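DNA repair protein RECN (Deinococcus radiodurans, PDB 4ABX) is an SMC-like, ATP-binding protein that may take part in the recombinational repair of DNA double-strand breaks, and is represented here by its coiled-coil domain. Local coordinates at residues V27-E33 with R130-L134. Coordinates in Å, arbitrary orientation, origin at the centre of the assembly. Numbering follows the deposited sequence.
Sequences VSPDPGE and RLSAL
This is a loop-to-helix contact in the antiparallel coiled-coil domain of an SMC-like protein: residues 27-33, which link helices 6-27 and 33-63, pack on helix 121-141 through an arginine that hydrogen-bonds to the carbonyl oxygens of V27 and S28 and forms a salt bridge with a glutamate. CA atoms are nearest at V27-A133 (7.2 Å) and P29-L134 (6.8 Å). S28 leaves the helix with positive phi (55/62), P29 extends the chain (-63/133), and D30-E33 form a type II turn closed by E33 N to D30 O (2.9 Å). G32, at phi/psi 103/-26, suits that turn because a CB would collide with the preceding carbonyl.

R130 (t, p, t, 167°) is long enough to span from helix to loop, and its planar guanidinium has several edge donors: NH1 and NH2 bond V27 O at 2.9 and 3.1 Å, and NH2 reaches S28 O weakly at 3.2 Å. E33, whose CA-to-CB bond points toward the helix (chi1 p, chi2 t), offsets the arginine's charge. Beside this polar network, L134 (m, t) sets CD2 4.0 Å from P29 CB and 4.3 Å from V27 CG1, while small A133 lets V27 approach; L37 and L145 extend the apolar packing to the neighbouring helices. The E33 carboxylate joins helix and turn: OE1 lies 3.0 Å from R130 NE, OE2 3.1 Å from R130 NH2, and OE2 also accepts D30 N at 2.8 Å.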
loop_
_atom_site.group_PDB
_atom_site.type_symbol
_atom_site.label_atom_id
_atom_site.label_comp_id
_atom_site.label_asym_id
_atom_site.label_seq_id
_atom_site.Cartn_x
_atom_site.Cartn_y
_atom_site.Cartn_z
ATOM N N VAL A 27 24.315 -40.750 24.580
ATOM C CA VAL A 27 23.280 -39.725 24.698
ATOM C C VAL A 27 22.942 -39.480 26.166
ATOM O O VAL A 27 22.600 -38.360 26.567
ATOM C CB VAL A 27 22.010 -40.125 23.924
ATOM C CG1 VAL A 27 20.894 -39.115 24.158
ATOM C CG2 VAL A 27 22.322 -40.257 22.443
ATOM N N SER A 28 23.045 -40.543 26.960
ATOM C CA SER A 28 22.820 -40.478 28.399
ATOM C C SER A 28 21.453 -39.890 28.766
ATOM O O SER A 28 21.373 -38.850 29.426
ATOM C CB SER A 28 23.950 -39.696 29.077
ATOM O OG SER A 28 23.789 -39.712 30.479
ATOM N N PRO A 29 20.374 -40.568 28.349
ATOM C CA PRO A 29 19.011 -40.102 28.625
ATOM C C PRO A 29 18.702 -40.057 30.120
ATOM O O PRO A 29 18.974 -41.012 30.848
ATOM C CB PRO A 29 18.133 -41.148 27.929
ATOM C CG PRO A 29 19.004 -42.361 27.806
ATOM C CD PRO A 29 20.380 -41.820 27.572
ATOM N N ASP A 30 18.128 -38.946 30.565
ATOM C CA ASP A 30 17.784 -38.766 31.970
ATOM C C ASP A 30 16.276 -38.618 32.109
ATOM O O ASP A 30 15.735 -37.521 31.943
ATOM C CB ASP A 30 18.504 -37.536 32.526
ATOM C CG ASP A 30 18.084 -37.194 33.947
ATOM O OD1 ASP A 30 17.623 -38.091 34.683
ATOM O OD2 ASP A 30 18.224 -36.013 34.326
ATOM N N PRO A 31 15.588 -39.730 32.409
ATOM C CA PRO A 31 14.124 -39.704 32.463
ATOM C C PRO A 31 13.626 -38.488 33.236
ATOM O O PRO A 31 14.131 -38.191 34.319
ATOM C CB PRO A 31 13.780 -40.998 33.197
ATOM C CG PRO A 31 14.921 -41.921 32.869
ATOM C CD PRO A 31 16.139 -41.035 32.820
ATOM N N GLY A 32 12.657 -37.777 32.671
ATOM C CA GLY A 32 12.153 -36.566 33.297
ATOM C C GLY A 32 12.649 -35.274 32.665
ATOM O O GLY A 32 11.974 -34.246 32.744
ATOM N N GLU A 33 13.818 -35.319 32.027
ATOM C CA GLU A 33 14.428 -34.109 31.471
ATOM C C GLU A 33 13.585 -33.455 30.373
ATOM O O GLU A 33 13.766 -32.275 30.067
ATOM C CB GLU A 33 15.841 -34.396 30.944
ATOM C CG GLU A 33 15.883 -35.202 29.632
ATOM C CD GLU A 33 17.304 -35.393 29.106
ATOM O OE1 GLU A 33 17.933 -34.391 28.708
ATOM O OE2 GLU A 33 17.795 -36.543 29.098
ATOM N N ARG A 130 18.597 -31.589 21.461
ATOM C CA ARG A 130 18.498 -32.540 22.569
ATOM C C ARG A 130 17.225 -33.371 22.450
ATOM O O ARG A 130 17.248 -34.590 22.617
ATOM C CB ARG A 130 18.530 -31.823 23.926
ATOM C CG ARG A 130 18.491 -32.768 25.140
ATOM C CD ARG A 130 19.746 -33.654 25.215
ATOM N NE ARG A 130 19.711 -34.590 26.341
ATOM C CZ ARG A 130 20.547 -35.617 26.486
ATOM N NH1 ARG A 130 21.483 -35.848 25.572
ATOM N NH2 ARG A 130 20.446 -36.418 27.539
ATOM N N LEU A 131 16.115 -32.697 22.163
ATOM C CA LEU A 131 14.826 -33.361 22.009
ATOM C C LEU A 131 14.854 -34.354 20.852
ATOM O O LEU A 131 14.252 -35.429 20.916
ATOM C CB LEU A 131 13.721 -32.322 21.789
ATOM C CG LEU A 131 13.347 -31.511 23.028
ATOM C CD1 LEU A 131 12.423 -30.345 22.674
ATOM C CD2 LEU A 131 12.712 -32.423 24.068
ATOM N N SER A 132 15.548 -33.980 19.785
ATOM C CA SER A 132 15.690 -34.853 18.628
ATOM C C SER A 132 16.512 -36.087 18.976
ATOM O O SER A 132 16.202 -37.186 18.522
ATOM C CB SER A 132 16.351 -34.114 17.465
ATOM O OG SER A 132 16.620 -35.010 16.401
ATOM N N ALA A 133 17.558 -35.900 19.778
ATOM C CA ALA A 133 18.409 -37.020 20.170
ATOM C C ALA A 133 17.628 -37.986 21.054
ATOM O O ALA A 133 17.735 -39.203 20.904
ATOM C CB ALA A 133 19.671 -36.529 20.875
ATOM N N LEU A 134 16.832 -37.439 21.970
ATOM C CA LEU A 134 16.007 -38.263 22.851
ATOM C C LEU A 134 14.916 -38.994 22.061
ATOM O O LEU A 134 14.627 -40.163 22.330
ATOM C CB LEU A 134 15.400 -37.424 23.990
ATOM C CG LEU A 134 16.396 -36.838 24.992
ATOM C CD1 LEU A 134 15.723 -35.840 25.933
ATOM C CD2 LEU A 134 17.095 -37.952 25.781
#